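Local coordinates for Sodium/calcium exchanger membrane region domain-containing protein (Archaeoglobus fulgidus, PDB 4KPP) that probably exchanges calcium ions for protons across the membrane as an archaeal H+/Ca2+ exchanger of the sodium/calcium exchanger family, at residues F153-P156 with L157-H160; G159-S162 with P163-L167. One frame throughout, in Å; residues are numbered along the deposited sequence.

Contact 1 of 2, residues F153-P156 with L157-H160. With OLB ((2S)-2,3-dihydroxypropyl (9Z)-octadec-9-enoate), chain E.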
ATOM      1  N   PHE A 153       2.988  17.762  -4.567  1.00 30.87           N
ATOM      2  CA  PHE A 153       3.824  18.553  -5.470  1.00 34.17           C
ATOM      3  C   PHE A 153       4.496  19.729  -4.762  1.00 33.47           C
ATOM      4  O   PHE A 153       5.406  20.343  -5.305  1.00 34.76           O
ATOM      5  CB  PHE A 153       3.013  19.075  -6.660  1.00 35.00           C
ATOM      6  CG  PHE A 153       2.900  18.098  -7.793  1.00 34.77           C
ATOM      7  CD1 PHE A 153       4.036  17.629  -8.431  1.00 32.98           C
ATOM      8  CD2 PHE A 153       1.657  17.663  -8.236  1.00 29.99           C
ATOM      9  CE1 PHE A 153       3.938  16.732  -9.481  1.00 31.46           C
ATOM     10  CE2 PHE A 153       1.557  16.770  -9.282  1.00 28.66           C
ATOM     11  CZ  PHE A 153       2.698  16.304  -9.904  1.00 30.58           C
ATOM     12  N   THR A 154       4.041  20.043  -3.552  1.00 32.73           N
ATOM     13  CA  THR A 154       4.601  21.158  -2.796  1.00 34.25           C
ATOM     14  C   THR A 154       5.772  20.704  -1.931  1.00 33.57           C
ATOM     15  O   THR A 154       6.429  21.516  -1.285  1.00 34.21           O
ATOM     16  CB  THR A 154       3.545  21.834  -1.902  1.00 35.61           C
ATOM     17  OG1 THR A 154       3.137  20.932  -0.866  1.00 33.97           O
ATOM     18  CG2 THR A 154       2.330  22.247  -2.727  1.00 36.92           C
ATOM     19  N   LEU A 155       6.032  19.402  -1.932  1.00 35.57           N
ATOM     20  CA  LEU A 155       7.113  18.834  -1.124  1.00 33.54           C
ATOM     21  C   LEU A 155       8.531  18.983  -1.709  1.00 29.83           C
ATOM     22  O   LEU A 155       9.446  19.364  -0.982  1.00 28.77           O
ATOM     23  CB  LEU A 155       6.815  17.373  -0.754  1.00 31.23           C
ATOM     24  CG  LEU A 155       5.505  17.146   0.003  1.00 30.92           C
ATOM     25  CD1 LEU A 155       5.365  15.688   0.419  1.00 30.59           C
ATOM     26  CD2 LEU A 155       5.406  18.076   1.208  1.00 27.89           C
ATOM     27  N   PRO A 156       8.725  18.686  -3.011  1.00 33.93           N
ATOM     28  CA  PRO A 156      10.074  18.856  -3.566  1.00 36.21           C
ATOM     29  C   PRO A 156      10.517  20.317  -3.603  1.00 40.43           C
ATOM     30  O   PRO A 156      11.718  20.590  -3.603  1.00 41.03           O
ATOM     31  CB  PRO A 156       9.938  18.322  -4.996  1.00 36.83           C
ATOM     32  CG  PRO A 156       8.743  17.437  -4.965  1.00 40.30           C
ATOM     33  CD  PRO A 156       7.810  18.082  -3.998  1.00 38.49           C
ATOM     34  N   LEU A 157       9.555  21.235  -3.641  1.00 47.09           N
ATOM     35  CA  LEU A 157       9.843  22.666  -3.616  1.00 50.85           C
ATOM     36  C   LEU A 157      10.497  23.087  -2.305  1.00 48.35           C
ATOM     37  O   LEU A 157      11.588  23.657  -2.301  1.00 52.41           O
ATOM     38  CB  LEU A 157       8.562  23.474  -3.830  1.00 56.07           C
ATOM     39  CG  LEU A 157       8.026  23.535  -5.258  1.00 59.29           C
ATOM     40  CD1 LEU A 157       6.760  24.378  -5.317  1.00 59.45           C
ATOM     41  CD2 LEU A 157       9.094  24.085  -6.194  1.00 60.04           C
ATOM     42  N   LYS A 158       9.815  22.805  -1.200  1.00 41.35           N
ATOM     43  CA  LYS A 158      10.310  23.133   0.131  1.00 37.64           C
ATOM     44  C   LYS A 158      11.571  22.348   0.461  1.00 34.91           C
ATOM     45  O   LYS A 158      12.453  22.845   1.159  1.00 38.94           O
ATOM     46  CB  LYS A 158       9.243  22.814   1.176  1.00 41.99           C
ATOM     47  CG  LYS A 158       7.982  23.649   1.078  1.00 46.48           C
ATOM     48  CD  LYS A 158       6.804  22.904   1.683  1.00 48.98           C
ATOM     49  CE  LYS A 158       7.162  22.315   3.033  1.00 52.19           C
ATOM     50  NZ  LYS A 158       6.037  21.530   3.597  1.00 52.72           N
ATOM     51  N   GLY A 159      11.641  21.113  -0.026  1.00 32.50           N
ATOM     52  CA  GLY A 159      12.767  20.242   0.263  1.00 31.32           C
ATOM     53  C   GLY A 159      12.641  19.499   1.582  1.00 30.32           C
ATOM     54  O   GLY A 159      13.637  19.034   2.135  1.00 30.03           O
ATOM     55  N   HIS A 160      11.417  19.386   2.091  1.00 27.96           N
ATOM     56  CA  HIS A 160      11.167  18.648   3.327  1.00 25.99           C
ATOM     57  C   HIS A 160       9.687  18.335   3.494  1.00 26.36           C
ATOM     58  O   HIS A 160       8.851  18.785   2.711  1.00 27.03           O
ATOM     59  CB  HIS A 160      11.671  19.424   4.552  1.00 30.67           C
ATOM     60  CG  HIS A 160      10.948  20.715   4.791  1.00 33.06           C
ATOM     61  ND1 HIS A 160      11.465  21.936   4.418  1.00 34.23           N
ATOM     62  CD2 HIS A 160       9.748  20.973   5.361  1.00 31.51           C
ATOM     63  CE1 HIS A 160      10.614  22.891   4.746  1.00 35.34           C
ATOM     64  NE2 HIS A 160       9.564  22.334   5.320  1.00 35.40           N
TER
HETATM   65  C1  OLB E 502      -0.005  24.849   1.257  1.00 68.78           C
HETATM   66  C2  OLB E 502      -0.215  24.803  -0.219  1.00 65.80           C
HETATM   67  C3  OLB E 502      -1.173  23.708  -0.548  1.00 65.74           C
HETATM   68  C4  OLB E 502      -1.917  24.047  -1.796  1.00 64.98           C
HETATM   69  C5  OLB E 502      -1.577  23.066  -2.867  1.00 62.71           C
HETATM   70  O19 OLB E 502      -0.944  25.093   1.998  1.00 70.25           O
HETATM   71  O20 OLB E 502       1.241  24.631   1.792  1.00 70.30           O
HETATM   72  C21 OLB E 502       1.413  24.745   3.154  1.00 71.69           C
HETATM   73  C22 OLB E 502       2.652  24.018   3.546  1.00 73.97           C
HETATM   74  O23 OLB E 502       3.420  23.809   2.422  1.00 75.74           O
HETATM   75  C24 OLB E 502       3.411  24.833   4.537  1.00 74.34           C
HETATM   76  C6  OLB E 502      -2.390  21.830  -2.689  1.00 60.40           C
HETATM   77  C7  OLB E 502      -3.835  22.143  -2.890  1.00 58.77           C
HETATM   78  C8  OLB E 502      -4.589  20.877  -3.118  1.00 56.33           C
HETATM   79  C9  OLB E 502      -4.539  20.036  -1.887  1.00 53.00           C
HETATM   80  C10 OLB E 502      -5.545  20.252  -0.808  1.00 49.95           C
HETATM   81  C11 OLB E 502      -5.152  20.097   0.622  1.00 48.24           C
HETATM   82  C12 OLB E 502      -6.237  20.662   1.477  1.00 48.66           C
HETATM   83  C13 OLB E 502      -5.693  21.037   2.815  1.00 47.65           C
HETATM   84  C14 OLB E 502      -4.803  22.227   2.695  1.00 44.29           C
HETATM   85  C15 OLB E 502      -4.292  22.574   4.054  1.00 44.33           C
HETATM   86  C16 OLB E 502      -3.264  23.652   3.966  1.00 45.68           C
HETATM   87  C17 OLB E 502      -3.885  24.904   3.442  1.00 46.93           C
HETATM   88  C18 OLB E 502      -3.551  26.058   4.327  1.00 45.25           C
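G159 N donates to L155 O over 3.0 Å, with an N-H...O angle of 149°, closing the last turn of the short helix 155-158 before G159 turns to positive phi (84°). At those backbone angles a side chain would press against the carbonyl oxygen of K158, so glycine suits this position. One turn along, the aliphatic part of K158 lies against the backbone of T154, its CD 3.3 Å from T154 O. The chain then bends at its third torsion (chi3 47°), which carries the ammonium group away from that carbonyl towards D165, with which it is modelled in a salt bridge whose length is doubtful. On the way it skirts the monoolein headgroup, with K158 CD 3.6 Å from O23 of the lipid. L157 CB rests 3.9 Å from T154 O. CG2 of T154 touches the lipid's acyl chain, 4.0 Å from C5, while its OG1 bonds to Y151 O. Buried L155 turns its CD2 to H160 O, 3.8 Å away, and touches D165 and F169 of helix 163-182; F153 and P156 pack on L318 of helix 311-331. The K158 CB lies 3.8 Å above one face of the H160 ring, offset toward its rim. The bond from G159 N and its positive phi mark a helix C-terminus ended by a glycine, after which the chain enters strand 160-161.

Contact 2 of 2, residues G159-S162 with P163-L167; sequences GHIS and PFDAL. With OLB ((2S)-2,3-dihydroxypropyl (9Z)-octadec-9-enoate), chain E.
S162 and D165 exchange two hydrogen bonds, each pairing one residue's backbone N-H with the other's side chain. S162 N reaches D165 OD2 over 2.9 Å at an N-H...O angle of 158°, meeting the oxygen from above the carboxylate plane, 40° out of it. In return D165 N donates to S162 OG over 3.1 Å. The serine hydroxyl can face the helix start because OG sits between its own backbone N and carbonyl carbon (chi1 69°). I161 CG2 packs 3.7 Å from D165 CB, the two side chains crossing at about a right angle. The first full helical bond, A166 N to S162 O at 3.1 Å, follows directly, and P163 opens the first turn with no N-H that would need an acceptor.

The second shell positions the carboxylate: OD1 is hydrogen-bonded to the Y151 hydroxyl, and OD2 also faces K158 in a salt bridge whose modelled length is doubtful. With an alanine in place of D165, S162 N would probably lose its capping acceptor, the Y151 hydroxyl its partner and K158 its nearby negative charge, leaving the first turn less firmly held. Farther out, the strand pairs its I161 backbone with L307, A166 touches A294 and I295 of helix 288-299, and P163 touches L304 and S306. On the surface, the edge of the F164 ring meets the monoolein chain, CE2 lying 3.9 Å from C16. The reciprocal bonds define a capping box, with S162 as N-cap of helix 163-182.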
ATOM      1  N   GLY A 159      11.641  21.113  -0.026  1.00 32.50           N
ATOM      2  CA  GLY A 159      12.767  20.242   0.263  1.00 31.32           C
ATOM      3  C   GLY A 159      12.641  19.499   1.582  1.00 30.32           C
ATOM      4  O   GLY A 159      13.637  19.034   2.135  1.00 30.03           O
ATOM      5  N   HIS A 160      11.417  19.386   2.091  1.00 27.96           N
ATOM      6  CA  HIS A 160      11.167  18.648   3.327  1.00 25.99           C
ATOM      7  C   HIS A 160       9.687  18.335   3.494  1.00 26.36           C
ATOM      8  O   HIS A 160       8.851  18.785   2.711  1.00 27.03           O
ATOM      9  CB  HIS A 160      11.671  19.424   4.552  1.00 30.67           C
ATOM     10  CG  HIS A 160      10.948  20.715   4.791  1.00 33.06           C
ATOM     11  ND1 HIS A 160      11.465  21.936   4.418  1.00 34.23           N
ATOM     12  CD2 HIS A 160       9.748  20.973   5.361  1.00 31.51           C
ATOM     13  CE1 HIS A 160      10.614  22.891   4.746  1.00 35.34           C
ATOM     14  NE2 HIS A 160       9.564  22.334   5.320  1.00 35.40           N
ATOM     15  N   ILE A 161       9.377  17.558   4.527  1.00 27.84           N
ATOM     16  CA  ILE A 161       8.000  17.224   4.873  1.00 25.71           C
ATOM     17  C   ILE A 161       7.764  17.596   6.336  1.00 26.48           C
ATOM     18  O   ILE A 161       8.223  16.907   7.243  1.00 30.70           O
ATOM     19  CB  ILE A 161       7.715  15.721   4.665  1.00 28.68           C
ATOM     20  CG1 ILE A 161       8.249  15.256   3.306  1.00 27.15           C
ATOM     21  CG2 ILE A 161       6.220  15.429   4.801  1.00 27.47           C
ATOM     22  CD1 ILE A 161       7.988  13.787   3.002  1.00 22.90           C
ATOM     23  N   SER A 162       7.051  18.694   6.558  1.00 25.74           N
ATOM     24  CA  SER A 162       6.885  19.257   7.897  1.00 26.87           C
ATOM     25  C   SER A 162       5.838  18.513   8.732  1.00 29.97           C
ATOM     26  O   SER A 162       5.037  17.748   8.191  1.00 29.41           O
ATOM     27  CB  SER A 162       6.503  20.736   7.789  1.00 22.68           C
ATOM     28  OG  SER A 162       5.197  20.874   7.258  1.00 26.69           O
ATOM     29  N   PRO A 163       5.854  18.726  10.061  1.00 30.20           N
ATOM     30  CA  PRO A 163       4.794  18.215  10.937  1.00 30.11           C
ATOM     31  C   PRO A 163       3.402  18.647  10.478  1.00 32.29           C
ATOM     32  O   PRO A 163       2.431  17.918  10.688  1.00 33.78           O
ATOM     33  CB  PRO A 163       5.123  18.864  12.283  1.00 31.21           C
ATOM     34  CG  PRO A 163       6.603  19.003  12.267  1.00 28.39           C
ATOM     35  CD  PRO A 163       6.980  19.283  10.834  1.00 29.54           C
ATOM     36  N   PHE A 164       3.313  19.822   9.859  1.00 28.55           N
ATOM     37  CA  PHE A 164       2.047  20.313   9.332  1.00 27.27           C
ATOM     38  C   PHE A 164       1.633  19.538   8.085  1.00 23.65           C
ATOM     39  O   PHE A 164       0.452  19.249   7.894  1.00 19.68           O
ATOM     40  CB  PHE A 164       2.122  21.811   9.017  1.00 30.41           C
ATOM     41  CG  PHE A 164       0.842  22.375   8.467  1.00 29.17           C
ATOM     42  CD1 PHE A 164      -0.197  22.727   9.314  1.00 24.73           C
ATOM     43  CD2 PHE A 164       0.672  22.541   7.100  1.00 29.84           C
ATOM     44  CE1 PHE A 164      -1.379  23.237   8.812  1.00 26.04           C
ATOM     45  CE2 PHE A 164      -0.508  23.051   6.591  1.00 31.18           C
ATOM     46  CZ  PHE A 164      -1.536  23.401   7.447  1.00 30.47           C
ATOM     47  N   ASP A 165       2.607  19.218   7.237  1.00 26.63           N
ATOM     48  CA  ASP A 165       2.362  18.384   6.064  1.00 30.11           C
ATOM     49  C   ASP A 165       1.750  17.059   6.487  1.00 31.55           C
ATOM     50  O   ASP A 165       0.764  16.607   5.908  1.00 32.56           O
ATOM     51  CB  ASP A 165       3.659  18.112   5.302  1.00 29.60           C
ATOM     52  CG  ASP A 165       4.173  19.329   4.569  1.00 32.05           C
ATOM     53  OD1 ASP A 165       3.357  20.210   4.223  1.00 33.13           O
ATOM     54  OD2 ASP A 165       5.397  19.400   4.331  1.00 30.92           O
ATOM     55  N   ALA A 166       2.347  16.446   7.503  1.00 30.08           N
ATOM     56  CA  ALA A 166       1.866  15.180   8.029  1.00 28.73           C
ATOM     57  C   ALA A 166       0.438  15.331   8.534  1.00 31.30           C
ATOM     58  O   ALA A 166      -0.399  14.455   8.322  1.00 35.50           O
ATOM     59  CB  ALA A 166       2.779  14.685   9.138  1.00 29.27           C
ATOM     60  N   LEU A 167       0.167  16.457   9.189  1.00 33.31           N
ATOM     61  CA  LEU A 167      -1.169  16.766   9.688  1.00 34.94           C
ATOM     62  C   LEU A 167      -2.176  16.815   8.540  1.00 35.23           C
ATOM     63  O   LEU A 167      -3.293  16.315   8.661  1.00 36.18           O
ATOM     64  CB  LEU A 167      -1.160  18.101  10.437  1.00 38.29           C
ATOM     65  CG  LEU A 167      -1.986  18.216  11.722  1.00 47.15           C
ATOM     66  CD1 LEU A 167      -1.850  19.612  12.317  1.00 53.00           C
ATOM     67  CD2 LEU A 167      -3.450  17.879  11.485  1.00 49.74           C
TER
HETATM   68  C1  OLB E 502      -0.005  24.849   1.257  1.00 68.78           C
HETATM   69  C2  OLB E 502      -0.215  24.803  -0.219  1.00 65.80           C
HETATM   70  C3  OLB E 502      -1.173  23.708  -0.548  1.00 65.74           C
HETATM   71  C4  OLB E 502      -1.917  24.047  -1.796  1.00 64.98           C
HETATM   72  C5  OLB E 502      -1.577  23.066  -2.867  1.00 62.71           C
HETATM   73  O19 OLB E 502      -0.944  25.093   1.998  1.00 70.25           O
HETATM   74  O20 OLB E 502       1.241  24.631   1.792  1.00 70.30           O
HETATM   75  C21 OLB E 502       1.413  24.745   3.154  1.00 71.69           C
HETATM   76  C22 OLB E 502       2.652  24.018   3.546  1.00 73.97           C
HETATM   77  O23 OLB E 502       3.420  23.809   2.422  1.00 75.74           O
HETATM   78  C24 OLB E 502       3.411  24.833   4.537  1.00 74.34           C
HETATM   79  C6  OLB E 502      -2.390  21.830  -2.689  1.00 60.40           C
HETATM   80  C7  OLB E 502      -3.835  22.143  -2.890  1.00 58.77           C
HETATM   81  C8  OLB E 502      -4.589  20.877  -3.118  1.00 56.33           C
HETATM   82  C9  OLB E 502      -4.539  20.036  -1.887  1.00 53.00           C
HETATM   83  C10 OLB E 502      -5.545  20.252  -0.808  1.00 49.95           C
HETATM   84  C11 OLB E 502      -5.152  20.097   0.622  1.00 48.24           C
HETATM   85  C12 OLB E 502      -6.237  20.662   1.477  1.00 48.66           C
HETATM   86  C13 OLB E 502      -5.693  21.037   2.815  1.00 47.65           C
HETATM   87  C14 OLB E 502      -4.803  22.227   2.695  1.00 44.29           C
HETATM   88  C15 OLB E 502      -4.292  22.574   4.054  1.00 44.33           C
HETATM   89  C16 OLB E 502      -3.264  23.652   3.966  1.00 45.68           C
HETATM   90  C17 OLB E 502      -3.885  24.904   3.442  1.00 46.93           C
HETATM   91  C18 OLB E 502      -3.551  26.058   4.327  1.00 45.25           C

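Contacts 1 and 2 are successive halves of one continuous passage from helix 155-158 through strand 160-161 into helix 163-182: they share G159 and H160, their centres are 9 Å apart, and one ends a helix where the other starts the next. They are tied across the turn by the K158-D165 salt bridge, although its modelled 2.3 Å between NZ and OD2 is too short to trust in detail. L155 packs beside it, CD2 3.4 Å from the carboxylate oxygen D165 OD2, and makes an apolar contact through CD1, 4.1 Å from I161 CG1. The same monoolein molecule touches both, and D165 OD1 lies 3.9 Å from its C22. Neither contact belongs to the calcium site formed by I330, D333, K335 and E340.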